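Local coordinates for protein CysE, serine acetyltransferase (Brucella abortus, PDB 4HZD) that probably catalyses the transfer of an acetyl group from acetyl-coenzyme A to L-serine, the step that leads into cysteine biosynthesis, at residues 51-54 and 55-58; 75-78 and 79-82; 127-130 and 131-134; 136-139 and 140-144. All coordinates share one frame; numbering follows the deposited sequence.

Contact 1: 51-54 and 55-58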
ATOM      1  N   LEU A  51     -19.806  -5.769  18.138  1.00 25.09           N
ATOM      2  CA  LEU A  51     -20.248  -5.887  16.762  1.00 24.60           C
ATOM      3  C   LEU A  51     -20.106  -4.552  16.047  1.00 25.08           C
ATOM      4  O   LEU A  51     -19.660  -4.518  14.909  1.00 24.90           O
ATOM      5  CB  LEU A  51     -21.687  -6.429  16.720  1.00 25.16           C
ATOM      6  CG  LEU A  51     -22.365  -6.564  15.349  1.00 25.91           C
ATOM      7  CD1 LEU A  51     -21.593  -7.502  14.407  1.00 23.02           C
ATOM      8  CD2 LEU A  51     -23.752  -7.126  15.589  1.00 26.18           C
ATOM      9  N   GLU A  52     -20.441  -3.447  16.728  1.00 24.20           N
ATOM     10  CA  GLU A  52     -20.306  -2.111  16.126  1.00 24.95           C
ATOM     11  C   GLU A  52     -18.890  -1.855  15.640  1.00 24.84           C
ATOM     12  O   GLU A  52     -18.672  -1.358  14.524  1.00 24.19           O
ATOM     13  CB  GLU A  52     -20.679  -1.024  17.135  1.00 25.63           C
ATOM     14  CG  GLU A  52     -22.145  -0.962  17.509  1.00 25.49           C
ATOM     15  CD  GLU A  52     -22.569  -1.901  18.654  1.00 28.93           C
ATOM     16  OE1 GLU A  52     -21.815  -2.784  19.122  1.00 29.26           O
ATOM     17  OE2 GLU A  52     -23.721  -1.770  19.089  1.00 28.31           O
ATOM     18  N   GLU A  53     -17.927  -2.193  16.480  1.00 24.87           N
ATOM     19  CA  GLU A  53     -16.520  -2.018  16.130  1.00 26.34           C
ATOM     20  C   GLU A  53     -16.058  -2.944  15.006  1.00 24.37           C
ATOM     21  O   GLU A  53     -15.304  -2.510  14.149  1.00 28.84           O
ATOM     22  CB  GLU A  53     -15.624  -2.097  17.357  1.00 27.84           C
ATOM     23  CG  GLU A  53     -15.643  -0.813  18.174  1.00 32.82           C
ATOM     24  CD  GLU A  53     -15.057  -1.026  19.557  1.00 39.85           C
ATOM     25  OE1 GLU A  53     -14.012  -0.413  19.851  1.00 42.37           O
ATOM     26  OE2 GLU A  53     -15.630  -1.833  20.339  1.00 40.56           O
ATOM     27  N   ALA A  54     -16.531  -4.192  14.984  1.00 23.44           N
ATOM     28  CA  ALA A  54     -16.254  -5.075  13.839  1.00 21.70           C
ATOM     29  C   ALA A  54     -16.771  -4.523  12.476  1.00 21.73           C
ATOM     30  O   ALA A  54     -16.045  -4.619  11.457  1.00 21.46           O
ATOM     31  CB  ALA A  54     -16.851  -6.463  14.080  1.00 21.87           C
ATOM     32  N   VAL A  55     -18.029  -4.050  12.469  1.00 21.33           N
ATOM     33  CA  VAL A  55     -18.726  -3.512  11.264  1.00 22.33           C
ATOM     34  C   VAL A  55     -17.994  -2.252  10.818  1.00 22.49           C
ATOM     35  O   VAL A  55     -17.610  -2.134   9.632  1.00 23.71           O
ATOM     36  CB  VAL A  55     -20.268  -3.229  11.519  1.00 21.06           C
ATOM     37  CG1 VAL A  55     -20.957  -2.434  10.394  1.00 19.91           C
ATOM     38  CG2 VAL A  55     -21.042  -4.531  11.731  1.00 20.28           C
ATOM     39  N   MET A  56     -17.746  -1.343  11.752  1.00 21.58           N
ATOM     40  CA  MET A  56     -16.962  -0.116  11.420  1.00 23.48           C
ATOM     41  C   MET A  56     -15.597  -0.437  10.855  1.00 22.25           C
ATOM     42  O   MET A  56     -15.182   0.180   9.855  1.00 21.05           O
ATOM     43  CB  MET A  56     -16.812   0.810  12.636  1.00 24.71           C
ATOM     44  CG  MET A  56     -18.151   1.315  13.122  1.00 28.35           C
ATOM     45  SD  MET A  56     -18.126   2.448  14.519  1.00 34.11           S
ATOM     46  CE  MET A  56     -16.916   1.684  15.582  1.00 30.88           C
ATOM     47  N   HIS A  57     -14.901  -1.399  11.480  1.00 20.75           N
ATOM     48  CA  HIS A  57     -13.604  -1.825  10.994  1.00 21.62           C
ATOM     49  C   HIS A  57     -13.662  -2.446   9.605  1.00 22.74           C
ATOM     50  O   HIS A  57     -12.904  -2.045   8.721  1.00 22.76           O
ATOM     51  CB  HIS A  57     -12.936  -2.781  11.960  1.00 23.31           C
ATOM     52  CG  HIS A  57     -11.646  -3.358  11.444  1.00 22.64           C
ATOM     53  ND1 HIS A  57     -10.445  -2.888  11.817  1.00 26.79           N
ATOM     54  CD2 HIS A  57     -11.402  -4.401  10.584  1.00 23.32           C
ATOM     55  CE1 HIS A  57      -9.473  -3.597  11.225  1.00 22.36           C
ATOM     56  NE2 HIS A  57     -10.055  -4.519  10.460  1.00 25.48           N
ATOM     57  N   ARG A  58     -14.533  -3.434   9.401  1.00 21.85           N
ATOM     58  CA  ARG A  58     -14.708  -4.016   8.060  1.00 20.48           C
ATOM     59  C   ARG A  58     -14.945  -2.953   6.994  1.00 20.77           C
ATOM     60  O   ARG A  58     -14.263  -2.930   5.936  1.00 20.85           O
ATOM     61  CB  ARG A  58     -15.871  -5.005   8.045  1.00 20.36           C
ATOM     62  CG  ARG A  58     -16.072  -5.658   6.679  1.00 20.67           C
ATOM     63  CD  ARG A  58     -15.043  -6.773   6.497  1.00 20.66           C
ATOM     64  NE  ARG A  58     -14.794  -7.163   5.112  1.00 20.55           N
ATOM     65  CZ  ARG A  58     -13.722  -6.800   4.406  1.00 21.09           C
ATOM     66  NH1 ARG A  58     -12.845  -5.966   4.924  1.00 21.15           N
ATOM     67  NH2 ARG A  58     -13.547  -7.249   3.161  1.00 19.40           N
TER

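Contact 2: 75-78 and 79-82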
ATOM      1  N   GLN A  75     -12.371   6.152  12.693  1.00 23.90           N
ATOM      2  CA  GLN A  75     -12.513   7.174  13.728  1.00 23.39           C
ATOM      3  C   GLN A  75     -13.776   8.038  13.519  1.00 24.85           C
ATOM      4  O   GLN A  75     -14.436   8.434  14.491  1.00 21.49           O
ATOM      5  CB  GLN A  75     -11.261   8.082  13.782  1.00 26.57           C
ATOM      6  CG  GLN A  75      -9.948   7.383  14.163  1.00 25.09           C
ATOM      7  CD  GLN A  75      -8.708   8.234  13.870  1.00 27.67           C
ATOM      8  OE1 GLN A  75      -8.776   9.270  13.199  1.00 27.64           O
ATOM      9  NE2 GLN A  75      -7.560   7.811  14.412  1.00 27.59           N
ATOM     10  N   THR A  76     -14.077   8.356  12.252  1.00 21.69           N
ATOM     11  CA  THR A  76     -15.284   9.092  11.900  1.00 23.45           C
ATOM     12  C   THR A  76     -16.562   8.248  12.160  1.00 23.07           C
ATOM     13  O   THR A  76     -17.481   8.726  12.821  1.00 25.37           O
ATOM     14  CB  THR A  76     -15.177   9.650  10.453  1.00 21.50           C
ATOM     15  OG1 THR A  76     -13.917  10.312  10.346  1.00 19.99           O
ATOM     16  CG2 THR A  76     -16.310  10.631  10.153  1.00 20.12           C
ATOM     17  N   PHE A  77     -16.617   7.008  11.657  1.00 22.56           N
ATOM     18  CA  PHE A  77     -17.605   6.020  12.142  1.00 23.81           C
ATOM     19  C   PHE A  77     -17.820   5.999  13.671  1.00 24.81           C
ATOM     20  O   PHE A  77     -18.962   6.049  14.123  1.00 23.99           O
ATOM     21  CB  PHE A  77     -17.230   4.610  11.698  1.00 25.51           C
ATOM     22  CG  PHE A  77     -18.095   4.061  10.605  1.00 26.92           C
ATOM     23  CD1 PHE A  77     -19.474   3.968  10.774  1.00 28.18           C
ATOM     24  CD2 PHE A  77     -17.521   3.611   9.409  1.00 29.02           C
ATOM     25  CE1 PHE A  77     -20.284   3.460   9.755  1.00 30.10           C
ATOM     26  CE2 PHE A  77     -18.324   3.098   8.384  1.00 31.59           C
ATOM     27  CZ  PHE A  77     -19.698   3.018   8.571  1.00 30.12           C
ATOM     28  N   ASP A  78     -16.739   5.923  14.460  1.00 25.34           N
ATOM     29  CA  ASP A  78     -16.820   5.994  15.930  1.00 28.09           C
ATOM     30  C   ASP A  78     -17.602   7.230  16.405  1.00 26.25           C
ATOM     31  O   ASP A  78     -18.396   7.126  17.324  1.00 24.63           O
ATOM     32  CB  ASP A  78     -15.425   6.088  16.584  1.00 31.91           C
ATOM     33  CG  ASP A  78     -14.586   4.813  16.451  1.00 35.04           C
ATOM     34  OD1 ASP A  78     -15.140   3.699  16.462  1.00 38.29           O
ATOM     35  OD2 ASP A  78     -13.336   4.930  16.403  1.00 38.51           O
ATOM     36  N   THR A  79     -17.311   8.397  15.818  1.00 23.52           N
ATOM     37  CA  THR A  79     -17.989   9.663  16.108  1.00 25.14           C
ATOM     38  C   THR A  79     -19.515   9.575  15.798  1.00 26.69           C
ATOM     39  O   THR A  79     -20.356   9.987  16.622  1.00 25.75           O
ATOM     40  CB  THR A  79     -17.336  10.857  15.335  1.00 27.10           C
ATOM     41  OG1 THR A  79     -15.997  11.047  15.819  1.00 31.46           O
ATOM     42  CG2 THR A  79     -18.062  12.126  15.617  1.00 30.63           C
ATOM     43  N   MET A  80     -19.853   9.001  14.630  1.00 23.77           N
ATOM     44  CA  MET A  80     -21.249   8.750  14.257  1.00 24.68           C
ATOM     45  C   MET A  80     -21.986   7.867  15.299  1.00 23.21           C
ATOM     46  O   MET A  80     -23.048   8.231  15.769  1.00 22.51           O
ATOM     47  CB  MET A  80     -21.338   8.191  12.837  1.00 25.86           C
ATOM     48  CG  MET A  80     -22.757   8.129  12.285  1.00 29.24           C
ATOM     49  SD  MET A  80     -23.483   6.538  12.670  1.00 33.25           S
ATOM     50  CE  MET A  80     -22.912   5.669  11.203  1.00 28.23           C
ATOM     51  N   LEU A  81     -21.396   6.747  15.698  1.00 23.37           N
ATOM     52  CA  LEU A  81     -22.028   5.876  16.698  1.00 25.84           C
ATOM     53  C   LEU A  81     -22.257   6.595  18.037  1.00 28.04           C
ATOM     54  O   LEU A  81     -23.325   6.489  18.647  1.00 28.23           O
ATOM     55  CB  LEU A  81     -21.177   4.629  16.918  1.00 26.12           C
ATOM     56  CG  LEU A  81     -21.559   3.696  18.062  1.00 28.06           C
ATOM     57  CD1 LEU A  81     -22.987   3.177  17.871  1.00 28.59           C
ATOM     58  CD2 LEU A  81     -20.525   2.570  18.218  1.00 26.53           C
ATOM     59  N   GLU A  82     -21.254   7.344  18.480  1.00 27.95           N
ATOM     60  CA  GLU A  82     -21.355   8.115  19.714  1.00 32.29           C
ATOM     61  C   GLU A  82     -22.497   9.117  19.649  1.00 32.20           C
ATOM     62  O   GLU A  82     -23.240   9.241  20.611  1.00 31.72           O
ATOM     63  CB  GLU A  82     -20.020   8.791  20.024  1.00 36.08           C
ATOM     64  CG  GLU A  82     -19.910   9.422  21.405  1.00 45.49           C
ATOM     65  CD  GLU A  82     -18.602  10.189  21.565  1.00 50.32           C
ATOM     66  OE1 GLU A  82     -17.905  10.421  20.533  1.00 54.78           O
ATOM     67  OE2 GLU A  82     -18.260  10.559  22.709  1.00 54.61           O
TER

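Contact 3: 127-130 and 131-134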
ATOM      1  N   ALA A 127     -22.370   8.724   5.876  1.00 21.57           N
ATOM      2  CA  ALA A 127     -22.414   9.878   4.967  1.00 21.68           C
ATOM      3  C   ALA A 127     -23.584  10.836   5.253  1.00 22.30           C
ATOM      4  O   ALA A 127     -23.449  12.070   5.177  1.00 22.11           O
ATOM      5  CB  ALA A 127     -22.446   9.389   3.509  1.00 22.08           C
ATOM      6  N   HIS A 128     -24.734  10.263   5.567  1.00 24.01           N
ATOM      7  CA  HIS A 128     -25.977  11.022   5.803  1.00 25.19           C
ATOM      8  C   HIS A 128     -25.840  11.893   7.049  1.00 22.88           C
ATOM      9  O   HIS A 128     -26.164  13.079   7.041  1.00 21.93           O
ATOM     10  CB  HIS A 128     -27.180  10.061   5.917  1.00 24.02           C
ATOM     11  CG  HIS A 128     -28.512  10.765   6.136  1.00 28.22           C
ATOM     12  ND1 HIS A 128     -29.147  11.462   5.156  1.00 28.22           N
ATOM     13  CD2 HIS A 128     -29.335  10.854   7.279  1.00 29.09           C
ATOM     14  CE1 HIS A 128     -30.300  11.975   5.649  1.00 28.19           C
ATOM     15  NE2 HIS A 128     -30.412  11.601   6.944  1.00 31.75           N
ATOM     16  N   TRP A 129     -25.373  11.284   8.126  1.00 24.14           N
ATOM     17  CA  TRP A 129     -25.064  12.014   9.352  1.00 24.59           C
ATOM     18  C   TRP A 129     -24.062  13.177   9.123  1.00 25.72           C
ATOM     19  O   TRP A 129     -24.296  14.348   9.545  1.00 21.84           O
ATOM     20  CB  TRP A 129     -24.571  11.010  10.407  1.00 23.37           C
ATOM     21  CG  TRP A 129     -24.237  11.668  11.722  1.00 25.03           C
ATOM     22  CD1 TRP A 129     -25.116  12.289  12.622  1.00 26.15           C
ATOM     23  CD2 TRP A 129     -22.905  11.881  12.286  1.00 24.31           C
ATOM     24  NE1 TRP A 129     -24.420  12.809  13.688  1.00 26.41           N
ATOM     25  CE2 TRP A 129     -23.098  12.608  13.543  1.00 25.13           C
ATOM     26  CE3 TRP A 129     -21.609  11.551  11.888  1.00 24.96           C
ATOM     27  CZ2 TRP A 129     -22.032  12.967  14.343  1.00 25.87           C
ATOM     28  CZ3 TRP A 129     -20.542  11.899  12.711  1.00 24.60           C
ATOM     29  CH2 TRP A 129     -20.751  12.587  13.913  1.00 26.69           C
ATOM     30  N   LEU A 130     -22.934  12.859   8.466  1.00 23.24           N
ATOM     31  CA  LEU A 130     -21.912  13.867   8.126  1.00 23.80           C
ATOM     32  C   LEU A 130     -22.521  15.022   7.342  1.00 24.42           C
ATOM     33  O   LEU A 130     -22.230  16.186   7.627  1.00 26.34           O
ATOM     34  CB  LEU A 130     -20.753  13.229   7.304  1.00 22.63           C
ATOM     35  CG  LEU A 130     -19.925  12.264   8.157  1.00 22.57           C
ATOM     36  CD1 LEU A 130     -18.888  11.556   7.316  1.00 21.81           C
ATOM     37  CD2 LEU A 130     -19.224  12.989   9.304  1.00 22.68           C
ATOM     38  N   TYR A 131     -23.370  14.690   6.359  1.00 25.95           N
ATOM     39  CA  TYR A 131     -23.995  15.690   5.474  1.00 26.62           C
ATOM     40  C   TYR A 131     -24.860  16.643   6.315  1.00 25.92           C
ATOM     41  O   TYR A 131     -24.740  17.864   6.186  1.00 24.20           O
ATOM     42  CB  TYR A 131     -24.805  14.995   4.377  1.00 26.77           C
ATOM     43  CG  TYR A 131     -25.392  15.873   3.281  1.00 27.93           C
ATOM     44  CD1 TYR A 131     -24.609  16.333   2.221  1.00 26.74           C
ATOM     45  CD2 TYR A 131     -26.741  16.241   3.306  1.00 28.94           C
ATOM     46  CE1 TYR A 131     -25.152  17.123   1.227  1.00 26.17           C
ATOM     47  CE2 TYR A 131     -27.302  17.028   2.297  1.00 27.77           C
ATOM     48  CZ  TYR A 131     -26.504  17.461   1.265  1.00 27.23           C
ATOM     49  OH  TYR A 131     -27.072  18.209   0.241  1.00 29.06           O
ATOM     50  N   LYS A 132     -25.642  16.078   7.233  1.00 25.14           N
ATOM     51  CA  LYS A 132     -26.520  16.884   8.122  1.00 28.31           C
ATOM     52  C   LYS A 132     -25.696  17.741   9.085  1.00 28.47           C
ATOM     53  O   LYS A 132     -26.173  18.760   9.583  1.00 26.78           O
ATOM     54  CB  LYS A 132     -27.467  15.989   8.947  1.00 28.85           C
ATOM     55  CG  LYS A 132     -28.602  15.330   8.181  1.00 35.97           C
ATOM     56  CD  LYS A 132     -29.084  14.028   8.848  1.00 39.51           C
ATOM     57  CE  LYS A 132     -28.624  13.809  10.310  1.00 43.96           C
ATOM     58  NZ  LYS A 132     -28.994  12.482  10.946  1.00 39.39           N
ATOM     59  N   GLN A 133     -24.459  17.331   9.356  1.00 28.84           N
ATOM     60  CA  GLN A 133     -23.580  18.098  10.265  1.00 29.56           C
ATOM     61  C   GLN A 133     -22.867  19.253   9.542  1.00 30.70           C
ATOM     62  O   GLN A 133     -22.094  19.972  10.148  1.00 33.80           O
ATOM     63  CB  GLN A 133     -22.588  17.184  10.981  1.00 32.38           C
ATOM     64  CG  GLN A 133     -23.215  16.161  11.922  1.00 33.17           C
ATOM     65  CD  GLN A 133     -23.956  16.797  13.095  1.00 38.27           C
ATOM     66  OE1 GLN A 133     -25.190  16.787  13.147  1.00 39.54           O
ATOM     67  NE2 GLN A 133     -23.206  17.359  14.036  1.00 39.87           N
ATOM     68  N   GLY A 134     -23.134  19.431   8.255  1.00 27.96           N
ATOM     69  CA  GLY A 134     -22.403  20.429   7.436  1.00 30.01           C
ATOM     70  C   GLY A 134     -21.038  19.942   6.936  1.00 32.25           C
ATOM     71  O   GLY A 134     -20.258  20.718   6.363  1.00 31.82           O
TER

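Contact 4: 136-139 and 140-144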
ATOM      1  N   LYS A 136     -20.002  18.249   4.319  1.00 26.90           N
ATOM      2  CA  LYS A 136     -20.495  17.830   3.016  1.00 27.20           C
ATOM      3  C   LYS A 136     -19.423  17.198   2.168  1.00 26.12           C
ATOM      4  O   LYS A 136     -19.701  16.258   1.425  1.00 22.27           O
ATOM      5  CB  LYS A 136     -21.192  19.004   2.285  1.00 32.03           C
ATOM      6  CG  LYS A 136     -22.512  19.322   2.981  1.00 35.71           C
ATOM      7  CD  LYS A 136     -23.334  20.423   2.341  1.00 40.98           C
ATOM      8  CE  LYS A 136     -24.636  20.527   3.123  1.00 41.36           C
ATOM      9  NZ  LYS A 136     -25.661  21.286   2.366  1.00 46.87           N
ATOM     10  N   ASP A 137     -18.186  17.678   2.296  1.00 25.46           N
ATOM     11  CA  ASP A 137     -17.100  17.021   1.597  1.00 25.60           C
ATOM     12  C   ASP A 137     -16.865  15.629   2.087  1.00 23.57           C
ATOM     13  O   ASP A 137     -16.752  14.732   1.269  1.00 24.32           O
ATOM     14  CB  ASP A 137     -15.829  17.846   1.557  1.00 27.07           C
ATOM     15  CG  ASP A 137     -15.935  18.895   0.538  1.00 27.89           C
ATOM     16  OD1 ASP A 137     -15.619  18.602  -0.634  1.00 30.73           O
ATOM     17  OD2 ASP A 137     -16.453  19.978   0.857  1.00 29.93           O
ATOM     18  N   PHE A 138     -16.838  15.438   3.413  1.00 23.37           N
ATOM     19  CA  PHE A 138     -16.674  14.084   3.910  1.00 21.49           C
ATOM     20  C   PHE A 138     -17.803  13.217   3.335  1.00 20.73           C
ATOM     21  O   PHE A 138     -17.576  12.101   2.868  1.00 19.47           O
ATOM     22  CB  PHE A 138     -16.657  14.037   5.437  1.00 23.17           C
ATOM     23  CG  PHE A 138     -15.749  12.946   5.994  1.00 26.00           C
ATOM     24  CD1 PHE A 138     -15.823  11.627   5.511  1.00 23.59           C
ATOM     25  CD2 PHE A 138     -14.837  13.233   7.004  1.00 27.20           C
ATOM     26  CE1 PHE A 138     -14.998  10.632   6.007  1.00 24.89           C
ATOM     27  CE2 PHE A 138     -13.995  12.252   7.490  1.00 24.43           C
ATOM     28  CZ  PHE A 138     -14.093  10.939   7.013  1.00 25.98           C
ATOM     29  N   ALA A 139     -19.023  13.735   3.382  1.00 20.25           N
ATOM     30  CA  ALA A 139     -20.173  12.956   2.911  1.00 21.91           C
ATOM     31  C   ALA A 139     -20.039  12.588   1.416  1.00 20.43           C
ATOM     32  O   ALA A 139     -20.249  11.433   1.028  1.00 21.50           O
ATOM     33  CB  ALA A 139     -21.474  13.706   3.198  1.00 20.56           C
ATOM     34  N   TYR A 140     -19.647  13.549   0.582  1.00 20.66           N
ATOM     35  CA  TYR A 140     -19.515  13.283  -0.854  1.00 21.60           C
ATOM     36  C   TYR A 140     -18.369  12.311  -1.106  1.00 21.09           C
ATOM     37  O   TYR A 140     -18.432  11.461  -2.012  1.00 21.44           O
ATOM     38  CB  TYR A 140     -19.268  14.563  -1.664  1.00 23.99           C
ATOM     39  CG  TYR A 140     -20.413  15.559  -1.720  1.00 26.61           C
ATOM     40  CD1 TYR A 140     -21.763  15.145  -1.737  1.00 26.79           C
ATOM     41  CD2 TYR A 140     -20.144  16.933  -1.780  1.00 26.87           C
ATOM     42  CE1 TYR A 140     -22.794  16.096  -1.788  1.00 29.07           C
ATOM     43  CE2 TYR A 140     -21.161  17.867  -1.838  1.00 26.01           C
ATOM     44  CZ  TYR A 140     -22.477  17.458  -1.843  1.00 28.14           C
ATOM     45  OH  TYR A 140     -23.454  18.440  -1.899  1.00 26.60           O
ATOM     46  N   TYR A 141     -17.316  12.426  -0.296  1.00 19.19           N
ATOM     47  CA  TYR A 141     -16.206  11.513  -0.416  1.00 19.76           C
ATOM     48  C   TYR A 141     -16.662  10.077  -0.161  1.00 18.86           C
ATOM     49  O   TYR A 141     -16.267   9.152  -0.871  1.00 19.78           O
ATOM     50  CB  TYR A 141     -15.000  11.896   0.501  1.00 19.43           C
ATOM     51  CG  TYR A 141     -13.888  10.929   0.302  1.00 21.20           C
ATOM     52  CD1 TYR A 141     -13.012  11.062  -0.779  1.00 19.81           C
ATOM     53  CD2 TYR A 141     -13.754   9.801   1.125  1.00 21.26           C
ATOM     54  CE1 TYR A 141     -12.007  10.141  -0.999  1.00 22.51           C
ATOM     55  CE2 TYR A 141     -12.740   8.869   0.901  1.00 21.98           C
ATOM     56  CZ  TYR A 141     -11.884   9.041  -0.168  1.00 22.69           C
ATOM     57  OH  TYR A 141     -10.875   8.152  -0.425  1.00 25.61           O
ATOM     58  N   LEU A 142     -17.419   9.860   0.898  1.00 18.78           N
ATOM     59  CA  LEU A 142     -17.931   8.529   1.160  1.00 18.77           C
ATOM     60  C   LEU A 142     -18.868   8.018   0.024  1.00 18.93           C
ATOM     61  O   LEU A 142     -18.767   6.849  -0.434  1.00 19.68           O
ATOM     62  CB  LEU A 142     -18.697   8.552   2.506  1.00 19.14           C
ATOM     63  CG  LEU A 142     -17.803   8.663   3.755  1.00 19.98           C
ATOM     64  CD1 LEU A 142     -18.683   8.986   4.959  1.00 19.48           C
ATOM     65  CD2 LEU A 142     -17.026   7.370   3.950  1.00 19.80           C
ATOM     66  N   GLN A 143     -19.774   8.881  -0.427  1.00 19.27           N
ATOM     67  CA  GLN A 143     -20.677   8.562  -1.548  1.00 19.44           C
ATOM     68  C   GLN A 143     -19.857   8.128  -2.768  1.00 20.60           C
ATOM     69  O   GLN A 143     -20.169   7.127  -3.410  1.00 21.52           O
ATOM     70  CB  GLN A 143     -21.549   9.763  -1.951  1.00 18.65           C
ATOM     71  CG  GLN A 143     -22.371   9.516  -3.220  1.00 17.81           C
ATOM     72  CD  GLN A 143     -23.010  10.787  -3.783  1.00 20.51           C
ATOM     73  OE1 GLN A 143     -22.678  11.898  -3.359  1.00 22.25           O
ATOM     74  NE2 GLN A 143     -23.958  10.624  -4.703  1.00 19.13           N
ATOM     75  N   SER A 144     -18.791   8.869  -3.025  1.00 20.53           N
ATOM     76  CA  SER A 144     -17.900   8.622  -4.160  1.00 21.01           C
ATOM     77  C   SER A 144     -17.179   7.319  -4.007  1.00 21.29           C
ATOM     78  O   SER A 144     -17.101   6.500  -4.964  1.00 22.03           O
ATOM     79  CB  SER A 144     -16.873   9.774  -4.305  1.00 20.61           C
ATOM     80  OG  SER A 144     -15.949   9.462  -5.333  1.00 20.04           O
TER

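Contact 1: 51-54 and 55-58
L51 and V55, one helical turn apart, cross at a slant: the CD1 methyl of L51 meets the CG2 methyl of V55 at 4.0 Å. L51 sends its CG away from its own backbone N (chi1 177°), and the bend at chi2 (59°) then swings CD1 along the helix toward V55. On V55 it is CG2, the branch lying beside the backbone N, that turns back to the previous turn, and it also rests 3.5 Å from the carbonyl O of L51.

E53 and M56 make the second oblique pair. The thioether of M56 doubles back at chi3 (-43°), and its terminal CE comes to lie 3.8 Å from CG of E53, so the methylene of the glutamate does the touching while its carboxylate goes elsewhere: OE2 of E53 bonds to OG of S50. Beneath these side chains the first turns of the helix are closed by regular i to i+4 bonds, among them V55 N to L51 O at 3.0 Å and R58 N to A54 O at 2.8 Å.

The neighbours divide the surface of this N-terminal-domain helix. L51 faces helices 18-33 and 87-101, E52 OE2 salt-bridges R92 and hydrogen-bonds S88 OG of the latter, and A54 packs on I45 of helix 38-46. M56 turns to F77 and D78 of helix 70-83, while R58 pairs with D67 of the third subunit.

Contact 2: 75-78 and 79-82
The ring of F77 is approached obliquely by the terminal methyl of M80, whose CE sits 3.7 Å from CE1 and 3.9 Å from CD1 of the ring; W87 meets the same phenyl group, the two ring planes inclined at about 25°. This is an apolar methyl-to-ring contact at i, i+3 spacing within helix 70-83, part of the all-helical N-terminal domain of serine acetyltransferases. The two side chains run side by side and point the same way. M80 reaches the ring through bends at chi2 (-91°) and chi3 (-89°), which fold CE back toward the preceding turn.

Around the pair, I59 of helix 51-63 touches F77, and L126 of helix 116-132 lies against both F77 and M80. Q75, on a different side of the helix, donates NE2 to A43 O and accepts ND2 of N47 at OE1, both of the second subunit, which places this helix at a subunit boundary.

The backbone keeps its i to i+4 pattern, as in M80 N to T76 O at 3.0 Å. One carbonyl takes two donors from the same residue: O of Q75 receives T79 N at 3.2 Å and, more weakly, the hydroxyl OG1 of T79 at 3.3 Å.

Contact 3: 127-130 and 131-134
Helix 116-132 runs regularly through Y131 N to A127 O (2.9 Å) and K132 N to H128 O, then ends as G134 takes up a positive phi of 81° and turns the chain out of the helix. Two side-chain pairs, each four residues apart, lie along this last turn.

In the first, K132 crosses H128 obliquely. Its aliphatic part does the touching: CG stands over one face of the imidazole, and CD comes to 3.4 Å from NE2 and 3.5 Å from CD2. The lysine chain, bent at chi3, then carries NZ toward the edge of the W129 ring, near its plane and 4.2 Å from CD1, so that K132 lies between the two aromatic groups. The other ring nitrogen of H128, ND1, bonds to the carbonyl O of P156.

In the second pair, Q133 makes a CH-pi contact with W129. Its CG sits over the face of the indole, 4.1 Å from the centroid of the five-membered ring and 18° off the normal. The touching is done by this CG methylene, with the amide of Q133 lying nearly parallel to the ring beyond it, the planes 6° apart.

At the end, Q133 N bonds to W129 O, with a weaker bond to L130 O. G134, with its positive phi and its N bonded to Y131 O at 3.1 Å, marks a Schellman motif, a classic C-terminal helix stop, here just ahead of helix 136-149.

Contact 4: 136-139 and 140-144
Y140 carries its ring back along the helix because chi1 (-67°) sets CG beside its own backbone N, and K136 O then lies over one face of the phenol, 3.3 Å from both CG and CD2. The same carbonyl accepts Y140 N at 2.8 Å, so one oxygen meets the amide and the ring of a single residue. K136 adds its own CB, 4.3 Å from CE2 of the ring.

On another side of the helix, F138 and L142 form the apolar pair. F138 has an unusual chi1 (-147°), and L142 keeps its CG beside the backbone N; the two side chains cross at a slant, with CD1 of L142 3.9 Å from CD1 of the ring in an oblique approach. CG of L142 is almost as close, 4.0 Å from the same ring atom, so the whole branch point leans on the ring. Below them L142 N is held by F138 O at 3.0 Å.

Helix 136-149 is wrapped on several sides. F138 and L142 look into its own chain, onto L73 of helix 70-83 and L130 of helix 116-132, while Q143 gives NE2 to D153 of strand 152-154. The fourth subunit takes much of the rest: its R107 and Y114 bind the carboxylate of D137, its Y105 meets Y140 edge-to-face, and its F40 does the same to Y141.

In the fold
Contacts 1, 2 and 4 lie within helices, while contact 3 spans a helix end. Contacts 1 and 4 are buried and lie about 20 Å apart between centres, without touching; contact 2 sits between them and touches both. Contacts 2 and 3 are partly buried, and contact 3 has the most exposed residues, as suits a helix end. Contacts 1 and 2 lie on successive helices 51-63 and 70-83, contacts 3 and 4 on successive helices 116-132 and 136-149; T79 and M80 on W129 join contact 2 to contact 3. Contact 1 pairs aliphatic chains, contact 2 a methionine methyl with a ring, contact 3 methylenes with aromatic faces, and contact 4 a phenyl ring with a leucine and a phenol face with a backbone carbonyl.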